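Local coordinates for extracellular solute-binding protein family 1 (Kribbella flavida, PDB 5IXP) that probably binds an as yet unidentified solute outside the cell membrane and hands it to an ABC transporter for uptake, at residues A[180-185]-A[361-366]; A[187-192]-A[386-391]; A[323-328]-A[333-338]. All blocks are in the same frame, centred on the assembly; numbering follows the deposited sequence.

Contact 1. Residues A[180-185]-A[361-366]; sequences QAYYSN and QVFTEA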
ATOM      1  N   GLN A 180      -5.446  -8.448  14.221  1.00 31.36           N
ATOM      2  CA  GLN A 180      -5.434  -7.192  14.945  1.00 31.00           C
ATOM      3  C   GLN A 180      -3.995  -6.772  15.180  1.00 26.74           C
ATOM      4  O   GLN A 180      -3.098  -7.604  15.336  1.00 25.43           O
ATOM      5  CB  GLN A 180      -6.189  -7.278  16.277  1.00 34.16           C
ATOM      6  CG  GLN A 180      -5.436  -7.964  17.368  1.00 37.62           C
ATOM      7  CD  GLN A 180      -6.297  -8.179  18.578  1.00 46.05           C
ATOM      8  OE1 GLN A 180      -7.526  -8.110  18.495  1.00 44.38           O
ATOM      9  NE2 GLN A 180      -5.666  -8.443  19.716  1.00 51.94           N
ATOM     10  N   ALA A 181      -3.784  -5.465  15.173  1.00 23.28           N
ATOM     11  CA  ALA A 181      -2.457  -4.940  15.440  1.00 20.82           C
ATOM     12  C   ALA A 181      -2.528  -4.073  16.686  1.00 22.72           C
ATOM     13  O   ALA A 181      -2.210  -4.524  17.786  1.00 24.15           O
ATOM     14  CB  ALA A 181      -1.925  -4.154  14.235  1.00 24.24           C
ATOM     15  N   TYR A 182      -2.989  -2.842  16.534  1.00 23.12           N
ATOM     16  CA  TYR A 182      -2.988  -1.920  17.655  1.00 22.09           C
ATOM     17  C   TYR A 182      -4.351  -1.747  18.304  1.00 23.14           C
ATOM     18  O   TYR A 182      -4.413  -1.296  19.455  1.00 25.25           O
ATOM     19  CB  TYR A 182      -2.458  -0.561  17.194  1.00 18.76           C
ATOM     20  CG  TYR A 182      -1.102  -0.654  16.542  1.00 18.34           C
ATOM     21  CD1 TYR A 182      -0.037  -1.300  17.180  1.00 19.29           C
ATOM     22  CD2 TYR A 182      -0.878  -0.115  15.284  1.00 19.22           C
ATOM     23  CE1 TYR A 182       1.213  -1.387  16.580  1.00 17.23           C
ATOM     24  CE2 TYR A 182       0.371  -0.198  14.676  1.00 20.36           C
ATOM     25  CZ  TYR A 182       1.411  -0.831  15.324  1.00 20.55           C
ATOM     26  OH  TYR A 182       2.649  -0.903  14.718  1.00 18.13           O
ATOM     27  N   TYR A 183      -5.437  -2.100  17.614  1.00 23.03           N
ATOM     28  CA  TYR A 183      -6.772  -1.767  18.080  1.00 24.50           C
ATOM     29  C   TYR A 183      -7.690  -2.975  18.072  1.00 26.54           C
ATOM     30  O   TYR A 183      -7.612  -3.836  17.192  1.00 29.10           O
ATOM     31  CB  TYR A 183      -7.409  -0.674  17.220  1.00 28.55           C
ATOM     32  CG  TYR A 183      -6.864   0.714  17.453  1.00 27.04           C
ATOM     33  CD1 TYR A 183      -7.409   1.537  18.426  1.00 26.94           C
ATOM     34  CD2 TYR A 183      -5.804   1.202  16.693  1.00 28.78           C
ATOM     35  CE1 TYR A 183      -6.920   2.814  18.635  1.00 30.53           C
ATOM     36  CE2 TYR A 183      -5.307   2.480  16.893  1.00 27.59           C
ATOM     37  CZ  TYR A 183      -5.871   3.284  17.865  1.00 30.51           C
ATOM     38  OH  TYR A 183      -5.387   4.558  18.069  1.00 33.10           O
ATOM     39  N   SER A 184      -8.575  -3.015  19.062  1.00 31.60           N
ATOM     40  CA  SER A 184      -9.765  -3.840  18.967  1.00 37.06           C
ATOM     41  C   SER A 184     -10.762  -3.201  18.002  1.00 40.70           C
ATOM     42  O   SER A 184     -10.612  -2.052  17.575  1.00 38.63           O
ATOM     43  CB  SER A 184     -10.419  -4.004  20.335  1.00 38.66           C
ATOM     44  OG  SER A 184     -11.186  -2.850  20.654  1.00 39.49           O
ATOM     45  N   ASN A 185     -11.815  -3.952  17.683  1.00 45.34           N
ATOM     46  CA  ASN A 185     -12.825  -3.441  16.763  1.00 52.01           C
ATOM     47  C   ASN A 185     -13.625  -2.275  17.332  1.00 53.09           C
ATOM     48  O   ASN A 185     -14.310  -1.587  16.568  1.00 56.43           O
ATOM     49  CB  ASN A 185     -13.763  -4.569  16.348  1.00 51.55           C
ATOM     50  CG  ASN A 185     -13.188  -5.401  15.233  1.00 56.43           C
ATOM     51  OD1 ASN A 185     -12.639  -4.863  14.271  1.00 58.92           O
ATOM     52  ND2 ASN A 185     -13.288  -6.718  15.358  1.00 60.00           N
ATOM     53  N   GLN A 361       4.194   4.608  13.942  0.52 19.04           N
ATOM     54  CA  GLN A 361       5.440   5.354  13.794  0.52 19.15           C
ATOM     55  C   GLN A 361       6.392   5.091  14.956  0.52 19.89           C
ATOM     56  O   GLN A 361       7.609   4.984  14.758  0.52 19.23           O
ATOM     57  CB  GLN A 361       5.132   6.849  13.670  0.52 21.82           C
ATOM     58  CG  GLN A 361       6.337   7.710  13.341  0.52 25.48           C
ATOM     59  CD  GLN A 361       5.984   9.176  13.141  0.52 30.04           C
ATOM     60  OE1 GLN A 361       5.010   9.514  12.462  0.52 31.44           O
ATOM     61  NE2 GLN A 361       6.777  10.056  13.738  0.52 33.79           N
ATOM     62  N   VAL A 362       5.868   4.979  16.178  1.00 21.02           N
ATOM     63  CA  VAL A 362       6.759   4.736  17.311  1.00 21.00           C
ATOM     64  C   VAL A 362       7.327   3.321  17.237  1.00 17.92           C
ATOM     65  O   VAL A 362       8.496   3.097  17.574  1.00 19.23           O
ATOM     66  CB  VAL A 362       6.077   5.029  18.666  1.00 23.49           C
ATOM     67  CG1 VAL A 362       5.174   6.253  18.583  1.00 27.79           C
ATOM     68  CG2 VAL A 362       5.345   3.825  19.224  1.00 25.10           C
ATOM     69  N   PHE A 363       6.536   2.353  16.751  1.00 16.81           N
ATOM     70  CA  PHE A 363       7.055   0.994  16.619  1.00 15.10           C
ATOM     71  C   PHE A 363       8.110   0.909  15.524  1.00 15.11           C
ATOM     72  O   PHE A 363       9.134   0.235  15.694  1.00 15.27           O
ATOM     73  CB  PHE A 363       5.923  -0.000  16.351  1.00 15.29           C
ATOM     74  CG  PHE A 363       5.177  -0.413  17.587  1.00 19.68           C
ATOM     75  CD1 PHE A 363       5.662  -1.432  18.396  1.00 18.45           C
ATOM     76  CD2 PHE A 363       3.999   0.226  17.949  1.00 20.31           C
ATOM     77  CE1 PHE A 363       4.985  -1.817  19.538  1.00 22.46           C
ATOM     78  CE2 PHE A 363       3.312  -0.152  19.091  1.00 20.36           C
ATOM     79  CZ  PHE A 363       3.808  -1.179  19.888  1.00 21.39           C
ATOM     80  N   THR A 364       7.889   1.581  14.391  1.00 15.49           N
ATOM     81  CA  THR A 364       8.869   1.477  13.317  1.00 16.43           C
ATOM     82  C   THR A 364      10.136   2.255  13.645  1.00 17.83           C
ATOM     83  O   THR A 364      11.234   1.829  13.265  1.00 17.82           O
ATOM     84  CB  THR A 364       8.281   1.946  11.978  1.00 16.55           C
ATOM     85  OG1 THR A 364       7.827   3.303  12.075  1.00 17.63           O
ATOM     86  CG2 THR A 364       7.121   1.046  11.557  1.00 16.02           C
ATOM     87  N   GLU A 365      10.013   3.384  14.354  1.00 17.41           N
ATOM     88  CA  GLU A 365      11.212   4.080  14.814  1.00 20.23           C
ATOM     89  C   GLU A 365      12.022   3.181  15.733  1.00 18.51           C
ATOM     90  O   GLU A 365      13.251   3.092  15.605  1.00 17.97           O
ATOM     91  CB  GLU A 365      10.845   5.390  15.528  1.00 19.16           C
ATOM     92  CG  GLU A 365      10.367   6.488  14.574  1.00 23.37           C
ATOM     93  CD  GLU A 365       9.864   7.735  15.281  1.00 29.99           C
ATOM     94  OE1 GLU A 365       9.854   7.764  16.529  1.00 32.31           O
ATOM     95  OE2 GLU A 365       9.473   8.694  14.579  1.00 31.46           O
ATOM     96  N   ALA A 366      11.343   2.481  16.646  1.00 17.99           N
ATOM     97  CA  ALA A 366      12.043   1.581  17.554  1.00 17.15           C
ATOM     98  C   ALA A 366      12.706   0.442  16.791  1.00 17.77           C
ATOM     99  O   ALA A 366      13.861   0.090  17.061  1.00 17.50           O
ATOM    100  CB  ALA A 366      11.073   1.042  18.606  1.00 16.52           C
TER
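Tyr182 and Phe363 make a buried aromatic contact between the loop that follows helix 167-175 and the middle of helix 356-371. It illustrates how two side chains can join distant parts of a chain while the backbones stay well apart, the CA atoms of the pair lying 10.5 Å from each other. The ring planes differ by only 20°, yet the centroids are 5.2 Å apart: the two side chains run past each other in opposite directions, and the near-parallel rings are displaced so that they barely overlap; the pair is not a full stack. The nearest atoms are Tyr182 CE1 and Phe363 CE2, 3.5 Å apart. Beyond them, Tyr182 OH passes 3.8 Å from Phe363 CB. CG of Tyr182 stands anti to its own carbonyl carbon (chi1 -55°), which sends the ring toward the helix. Its hydroxyl is then held by a hydrogen bond to Asn360 OD1, fixing the far end of the phenol beside the same helix, and Ala181 CB covers part of one ring face. Trp171 and Arg175 also touch Tyr182, while Ala384 and Ala388 of helix 377-392 pack on Phe363. Loop and helix are thus joined in a manner consistent with the sheet-flanking helices of the periplasmic-binding-protein fold.

Contact 2. Residues A[187-192]-A[386-391]; sequences DRYLGD and READKA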
ATOM      1  N   ASP A 187     -12.150   0.353  18.704  1.00 46.66           N
ATOM      2  CA  ASP A 187     -11.142   1.413  18.806  1.00 47.28           C
ATOM      3  C   ASP A 187     -10.460   1.443  20.170  1.00 44.68           C
ATOM      4  O   ASP A 187     -10.036   2.499  20.644  1.00 46.77           O
ATOM      5  CB  ASP A 187     -11.733   2.786  18.478  1.00 51.50           C
ATOM      6  CG  ASP A 187     -11.991   2.967  16.998  1.00 55.68           C
ATOM      7  OD1 ASP A 187     -11.296   2.311  16.194  1.00 54.13           O
ATOM      8  OD2 ASP A 187     -12.884   3.763  16.636  1.00 59.09           O
ATOM      9  N   ARG A 188     -10.326   0.285  20.803  0.52 43.32           N
ATOM     10  CA  ARG A 188      -9.615   0.173  22.068  0.52 41.73           C
ATOM     11  C   ARG A 188      -8.161  -0.200  21.787  0.52 37.85           C
ATOM     12  O   ARG A 188      -7.893  -1.230  21.159  0.52 35.90           O
ATOM     13  CB  ARG A 188     -10.289  -0.867  22.957  0.52 43.18           C
ATOM     14  CG  ARG A 188      -9.697  -0.981  24.337  0.52 46.93           C
ATOM     15  CD  ARG A 188      -9.664  -2.424  24.770  0.52 50.03           C
ATOM     16  NE  ARG A 188      -8.585  -2.653  25.715  0.52 53.28           N
ATOM     17  CZ  ARG A 188      -7.937  -3.802  25.845  0.52 55.68           C
ATOM     18  NH1 ARG A 188      -6.969  -3.902  26.738  0.52 57.47           N
ATOM     19  NH2 ARG A 188      -8.249  -4.843  25.082  0.52 54.55           N
ATOM     20  N   TYR A 189      -7.228   0.641  22.235  1.00 36.87           N
ATOM     21  CA  TYR A 189      -5.814   0.370  22.013  1.00 32.38           C
ATOM     22  C   TYR A 189      -5.381  -0.835  22.841  1.00 31.03           C
ATOM     23  O   TYR A 189      -5.572  -0.867  24.059  1.00 30.62           O
ATOM     24  CB  TYR A 189      -4.961   1.591  22.366  1.00 31.38           C
ATOM     25  CG  TYR A 189      -3.488   1.266  22.376  1.00 29.86           C
ATOM     26  CD1 TYR A 189      -2.821   0.988  21.195  1.00 26.78           C
ATOM     27  CD2 TYR A 189      -2.771   1.206  23.567  1.00 30.26           C
ATOM     28  CE1 TYR A 189      -1.483   0.668  21.189  1.00 28.57           C
ATOM     29  CE2 TYR A 189      -1.418   0.886  23.572  1.00 29.09           C
ATOM     30  CZ  TYR A 189      -0.785   0.615  22.375  1.00 25.06           C
ATOM     31  OH  TYR A 189       0.548   0.288  22.347  1.00 27.29           O
ATOM     32  N   LEU A 190      -4.816  -1.840  22.173  1.00 27.80           N
ATOM     33  CA  LEU A 190      -4.392  -3.069  22.832  1.00 29.68           C
ATOM     34  C   LEU A 190      -2.990  -3.479  22.408  1.00 30.96           C
ATOM     35  O   LEU A 190      -2.647  -4.665  22.493  1.00 31.39           O
ATOM     36  CB  LEU A 190      -5.379  -4.210  22.552  1.00 29.52           C
ATOM     37  CG  LEU A 190      -5.910  -4.403  21.122  1.00 28.08           C
ATOM     38  CD1 LEU A 190      -4.846  -4.880  20.146  1.00 28.94           C
ATOM     39  CD2 LEU A 190      -7.078  -5.370  21.138  1.00 29.27           C
ATOM     40  N   GLY A 191      -2.183  -2.530  21.927  1.00 30.74           N
ATOM     41  CA  GLY A 191      -0.878  -2.883  21.402  1.00 30.67           C
ATOM     42  C   GLY A 191       0.001  -3.564  22.427  1.00 32.49           C
ATOM     43  O   GLY A 191       0.813  -4.424  22.083  1.00 36.32           O
ATOM     44  N   ASP A 192      -0.156  -3.204  23.695  1.00 32.04           N
ATOM     45  CA  ASP A 192       0.633  -3.805  24.758  1.00 32.66           C
ATOM     46  C   ASP A 192       0.055  -5.122  25.249  1.00 33.86           C
ATOM     47  O   ASP A 192       0.676  -5.761  26.105  1.00 37.52           O
ATOM     48  CB  ASP A 192       0.770  -2.822  25.926  1.00 38.55           C
ATOM     49  CG  ASP A 192      -0.564  -2.229  26.360  1.00 44.94           C
ATOM     50  OD1 ASP A 192      -1.572  -2.403  25.641  1.00 43.78           O
ATOM     51  OD2 ASP A 192      -0.604  -1.579  27.428  1.00 49.65           O
ATOM     52  N   ARG A 386       5.947   2.367  25.689  1.00 23.40           N
ATOM     53  CA  ARG A 386       5.729   3.635  26.387  1.00 25.09           C
ATOM     54  C   ARG A 386       5.215   4.705  25.439  1.00 25.26           C
ATOM     55  O   ARG A 386       4.240   5.405  25.739  1.00 26.37           O
ATOM     56  CB  ARG A 386       7.019   4.124  27.049  1.00 27.52           C
ATOM     57  CG  ARG A 386       7.409   3.419  28.322  1.00 32.98           C
ATOM     58  CD  ARG A 386       8.477   4.222  29.091  1.00 35.80           C
ATOM     59  NE  ARG A 386       9.628   4.581  28.260  1.00 35.07           N
ATOM     60  CZ  ARG A 386      10.665   3.776  28.037  1.00 37.17           C
ATOM     61  NH1 ARG A 386      10.684   2.559  28.568  1.00 37.86           N
ATOM     62  NH2 ARG A 386      11.676   4.179  27.275  1.00 33.36           N
ATOM     63  N   GLU A 387       5.878   4.862  24.293  1.00 21.20           N
ATOM     64  CA  GLU A 387       5.512   5.925  23.369  1.00 20.81           C
ATOM     65  C   GLU A 387       4.181   5.648  22.689  1.00 23.83           C
ATOM     66  O   GLU A 387       3.423   6.587  22.417  1.00 25.91           O
ATOM     67  CB  GLU A 387       6.628   6.116  22.349  1.00 20.41           C
ATOM     68  CG  GLU A 387       7.933   6.513  23.023  1.00 25.17           C
ATOM     69  CD  GLU A 387       9.053   6.790  22.051  1.00 28.58           C
ATOM     70  OE1 GLU A 387       8.927   6.441  20.861  1.00 33.01           O
ATOM     71  OE2 GLU A 387      10.069   7.363  22.486  1.00 29.04           O
ATOM     72  N   ALA A 388       3.873   4.376  22.421  1.00 22.16           N
ATOM     73  CA  ALA A 388       2.599   4.036  21.796  1.00 22.80           C
ATOM     74  C   ALA A 388       1.432   4.344  22.722  1.00 25.24           C
ATOM     75  O   ALA A 388       0.368   4.779  22.267  1.00 26.01           O
ATOM     76  CB  ALA A 388       2.584   2.561  21.388  1.00 20.82           C
ATOM     77  N   ASP A 389       1.608   4.113  24.023  1.00 28.01           N
ATOM     78  CA  ASP A 389       0.556   4.451  24.971  1.00 31.66           C
ATOM     79  C   ASP A 389       0.242   5.938  24.913  1.00 32.79           C
ATOM     80  O   ASP A 389      -0.930   6.335  24.878  1.00 31.11           O
ATOM     81  CB  ASP A 389       0.975   4.039  26.378  1.00 37.65           C
ATOM     82  CG  ASP A 389      -0.183   3.553  27.200  1.00 47.50           C
ATOM     83  OD1 ASP A 389      -0.580   4.265  28.145  1.00 52.70           O
ATOM     84  OD2 ASP A 389      -0.700   2.459  26.891  1.00 51.18           O
ATOM     85  N   LYS A 390       1.283   6.776  24.870  1.00 29.36           N
ATOM     86  CA  LYS A 390       1.081   8.213  24.744  1.00 31.34           C
ATOM     87  C   LYS A 390       0.454   8.555  23.399  1.00 30.55           C
ATOM     88  O   LYS A 390      -0.492   9.347  23.331  1.00 33.78           O
ATOM     89  CB  LYS A 390       2.410   8.949  24.930  1.00 31.23           C
ATOM     90  N   ALA A 391       0.966   7.956  22.317  1.00 28.20           N
ATOM     91  CA  ALA A 391       0.415   8.215  20.989  1.00 28.23           C
ATOM     92  C   ALA A 391      -1.064   7.862  20.921  1.00 31.40           C
ATOM     93  O   ALA A 391      -1.863   8.609  20.342  1.00 34.80           O
ATOM     94  CB  ALA A 391       1.194   7.432  19.931  1.00 28.35           C
TER
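The Tyr189 ring meets Asp389 at its edge and Ala388 at its phenolic end, while one of its faces is occupied from within its own loop. Asp389 OD2 lies near the ring plane, 3.7 Å from Tyr189 CE2, where a carboxylate oxygen faces the slightly positive C-H rim; the carboxylate is turned 69° from the ring. Gly191 N sits 3.3 Å above the Tyr189 ring plane, displaced toward the rim. The loop folds back so closely here that a beta carbon built on Gly191 would fall 2.5 Å from Tyr189 OH, and the glycine avoids that collision. At the end of the phenol, Tyr189 OH comes within 3.2 Å of Ala388 CB, a tight approach, and Tyr189 CZ is 4.0 Å from the same methyl. With CG anti to the backbone N (chi1 170°), the ring points at helix 377-392 while Gly191 of its own loop still lies over one face.

In this periplasmic-binding-protein-like fold the contact lays the loop before helix 195-209 against helix 377-392, the last in the chain. Helix 356-371 completes the surroundings: Ile359 touches Tyr189, and Val362 packs on Ala388. The outer margin is electrostatically less comfortable. Asp192 OD2 and Asp389 OD2 stand 4.1 Å apart, their carboxylate planes inclined at 55°. Both residues are exposed, so solvent probably screens much of this repulsion, but the proximity, together with Asp389's place near the C-terminal end of its helix, would tend to raise the pKa of Asp389.

Contact 3. Residues A[323-328]-A[333-338]; sequences TAQVNP and APVGKI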
ATOM      1  N   THR A 323      -4.399  -8.433 -18.170  1.00 22.04           N
ATOM      2  CA  THR A 323      -3.791  -9.744 -17.972  1.00 24.82           C
ATOM      3  C   THR A 323      -2.669 -10.035 -18.957  1.00 26.48           C
ATOM      4  O   THR A 323      -1.868 -10.942 -18.708  1.00 28.81           O
ATOM      5  CB  THR A 323      -4.842 -10.846 -18.066  1.00 28.78           C
ATOM      6  OG1 THR A 323      -5.486 -10.783 -19.340  1.00 28.08           O
ATOM      7  CG2 THR A 323      -5.879 -10.696 -16.956  1.00 30.51           C
ATOM      8  N   ALA A 324      -2.585  -9.306 -20.061  1.00 23.76           N
ATOM      9  CA  ALA A 324      -1.509  -9.530 -21.016  1.00 21.98           C
ATOM     10  C   ALA A 324      -0.243  -8.755 -20.677  1.00 23.16           C
ATOM     11  O   ALA A 324       0.761  -8.897 -21.383  1.00 25.36           O
ATOM     12  CB  ALA A 324      -1.968  -9.164 -22.433  1.00 24.34           C
ATOM     13  N   GLN A 325      -0.266  -7.944 -19.626  1.00 24.05           N
ATOM     14  CA  GLN A 325       0.853  -7.055 -19.343  1.00 22.04           C
ATOM     15  C   GLN A 325       2.087  -7.859 -18.958  1.00 20.20           C
ATOM     16  O   GLN A 325       2.016  -8.768 -18.126  1.00 22.71           O
ATOM     17  CB  GLN A 325       0.489  -6.077 -18.225  1.00 22.26           C
ATOM     18  CG  GLN A 325       1.520  -4.981 -18.025  1.00 25.96           C
ATOM     19  CD  GLN A 325       1.383  -4.283 -16.685  1.00 31.43           C
ATOM     20  OE1 GLN A 325       0.865  -4.856 -15.721  1.00 34.79           O
ATOM     21  NE2 GLN A 325       1.836  -3.029 -16.618  1.00 32.27           N
ATOM     22  N   VAL A 326       3.216  -7.519 -19.569  1.00 20.20           N
ATOM     23  CA  VAL A 326       4.499  -8.146 -19.296  1.00 21.05           C
ATOM     24  C   VAL A 326       5.479  -7.044 -18.921  1.00 22.95           C
ATOM     25  O   VAL A 326       5.354  -5.902 -19.372  1.00 24.91           O
ATOM     26  CB  VAL A 326       4.982  -8.956 -20.525  1.00 26.71           C
ATOM     27  CG1 VAL A 326       6.386  -9.467 -20.331  1.00 30.93           C
ATOM     28  CG2 VAL A 326       4.029 -10.116 -20.799  1.00 31.05           C
ATOM     29  N   ASN A 327       6.439  -7.367 -18.058  1.00 21.02           N
ATOM     30  CA  ASN A 327       7.454  -6.387 -17.682  1.00 22.01           C
ATOM     31  C   ASN A 327       8.810  -6.839 -18.206  1.00 21.69           C
ATOM     32  O   ASN A 327       9.463  -7.691 -17.582  1.00 20.97           O
ATOM     33  CB  ASN A 327       7.496  -6.200 -16.163  1.00 19.65           C
ATOM     34  CG  ASN A 327       8.417  -5.056 -15.736  1.00 24.16           C
ATOM     35  OD1 ASN A 327       9.578  -4.985 -16.153  1.00 23.33           O
ATOM     36  ND2 ASN A 327       7.897  -4.152 -14.898  1.00 23.14           N
ATOM     37  N   PRO A 328       9.283  -6.292 -19.330  1.00 22.47           N
ATOM     38  CA  PRO A 328      10.570  -6.756 -19.883  1.00 25.57           C
ATOM     39  C   PRO A 328      11.743  -6.620 -18.923  1.00 23.51           C
ATOM     40  O   PRO A 328      12.608  -7.506 -18.887  1.00 26.16           O
ATOM     41  CB  PRO A 328      10.746  -5.869 -21.124  1.00 25.93           C
ATOM     42  CG  PRO A 328       9.370  -5.400 -21.457  1.00 26.47           C
ATOM     43  CD  PRO A 328       8.673  -5.236 -20.157  1.00 23.35           C
ATOM     44  N   ALA A 333       8.463 -10.842 -16.910  1.00 21.13           N
ATOM     45  CA  ALA A 333       7.501 -11.466 -16.018  1.00 20.72           C
ATOM     46  C   ALA A 333       6.081 -11.117 -16.457  1.00 19.28           C
ATOM     47  O   ALA A 333       5.824  -9.992 -16.900  1.00 19.64           O
ATOM     48  CB  ALA A 333       7.724 -11.021 -14.571  1.00 17.50           C
ATOM     49  N   PRO A 334       5.140 -12.061 -16.356  1.00 19.89           N
ATOM     50  CA  PRO A 334       3.727 -11.782 -16.691  1.00 19.00           C
ATOM     51  C   PRO A 334       3.036 -11.035 -15.554  1.00 17.44           C
ATOM     52  O   PRO A 334       2.174 -11.559 -14.840  1.00 17.70           O
ATOM     53  CB  PRO A 334       3.165 -13.188 -16.916  1.00 20.64           C
ATOM     54  CG  PRO A 334       3.969 -14.042 -15.939  1.00 19.01           C
ATOM     55  CD  PRO A 334       5.352 -13.457 -15.923  1.00 19.06           C
ATOM     56  N   VAL A 335       3.432  -9.772 -15.364  1.00 16.95           N
ATOM     57  CA  VAL A 335       3.026  -9.044 -14.157  1.00 15.82           C
ATOM     58  C   VAL A 335       1.522  -8.792 -14.129  1.00 16.52           C
ATOM     59  O   VAL A 335       0.931  -8.681 -13.049  1.00 15.15           O
ATOM     60  CB  VAL A 335       3.811  -7.725 -14.021  1.00 16.43           C
ATOM     61  CG1 VAL A 335       5.286  -8.010 -13.774  1.00 17.62           C
ATOM     62  CG2 VAL A 335       3.625  -6.848 -15.274  1.00 19.26           C
ATOM     63  N   GLY A 336       0.876  -8.693 -15.293  1.00 17.22           N
ATOM     64  CA  GLY A 336      -0.571  -8.544 -15.297  1.00 17.10           C
ATOM     65  C   GLY A 336      -1.255  -9.706 -14.607  1.00 18.94           C
ATOM     66  O   GLY A 336      -2.090  -9.520 -13.716  1.00 22.55           O
ATOM     67  N   LYS A 337      -0.873 -10.926 -14.979  1.00 17.19           N
ATOM     68  CA  LYS A 337      -1.474 -12.097 -14.355  1.00 19.17           C
ATOM     69  C   LYS A 337      -1.001 -12.255 -12.915  1.00 18.20           C
ATOM     70  O   LYS A 337      -1.789 -12.617 -12.033  1.00 18.01           O
ATOM     71  CB  LYS A 337      -1.151 -13.343 -15.174  1.00 19.93           C
ATOM     72  CG  LYS A 337      -1.820 -13.356 -16.538  1.00 22.40           C
ATOM     73  CD  LYS A 337      -1.348 -14.530 -17.355  1.00 27.80           C
ATOM     74  CE  LYS A 337      -2.090 -14.612 -18.675  1.00 34.24           C
ATOM     75  NZ  LYS A 337      -1.570 -15.753 -19.465  1.00 41.53           N
ATOM     76  N   ILE A 338       0.276 -11.970 -12.654  1.00 17.30           N
ATOM     77  CA  ILE A 338       0.801 -12.131 -11.302  1.00 15.12           C
ATOM     78  C   ILE A 338       0.056 -11.216 -10.337  1.00 15.52           C
ATOM     79  O   ILE A 338      -0.426 -11.650  -9.285  1.00 15.14           O
ATOM     80  CB  ILE A 338       2.315 -11.867 -11.277  1.00 15.22           C
ATOM     81  CG1 ILE A 338       3.072 -13.022 -11.949  1.00 16.67           C
ATOM     82  CG2 ILE A 338       2.796 -11.668  -9.839  1.00 17.71           C
ATOM     83  CD1 ILE A 338       4.493 -12.658 -12.366  1.00 15.30           C
TER
HETATM   84  O   HOH W   1       0.522 -11.038 -17.833  1.00 22.52           O
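The carbonyl oxygen of Gln325 is gripped by two donors, Gly336 N and a water. The first bond is 3.1 Å from Gly336 N to Gln325 O and nearly straight (167°), although the donor approaches from above the carbonyl plane. The water donates to Gln325 O at 2.7 Å and also to Thr323 O, while accepting from Lys337 N, and so stitches the loop to the first turn of helix 335-344. The chain reverses through a short loop closed by a single antiparallel, hydrogen-bonded bridge (Asn327 with Ala333), then enters the helix by way of an inverse gamma turn centred on Pro334, which also occupies the N-cap position. In the bridge, Asn327 N binds Ala333 O at 2.9 Å in the carbonyl plane, whereas the return bond from Ala333 N is weak. Ala333 O also takes a CA-H...O contact from Val326 CA at 3.3 Å.

Side chains fill in beneath this backbone frame. Gln325 CG is anti to the backbone N (chi1 -171°) and the chain runs on extended, bringing OE1 to 3.4 Å from Val335 CG2. A formic acid, probably from the crystallisation liquor, lies about 3 Å from this side chain at nearest atoms. With an alanine in place of this glutamine, Val335 CG2 would probably lose its amide neighbour and border a gap. Val335 CG1 packs 3.7 Å from Asn327 CB, and the amide of Asn327 turns to Phe330, whose N it binds through OD1. Leu242 of helix 241-249 touches both Asn327 and Val335. At the other end of the contact, Lys337 CG lies 3.2 Å from Thr323 O.

Read from the N terminus, the loop between helices 167-175 and 195-209 supplies the first halves of contacts 1 and 2 in quick succession. The chain then runs through much of the sheet before reaching contact 3, a short local closure between 323-328 and 333-338 that lies within both longer spans. Helix 356-371 next closes contact 1, and helix 377-392 closes contact 2, so these two long loops cross. Their centres are 7 Å apart and they touch directly, with Tyr182 O 2.8 Å from Leu190 N, a probable hydrogen bond; together they tie one loop to two consecutive helices. Contact 3 lies on the opposite side of the chain's centre, about 34 Å from contact 1, centre to centre.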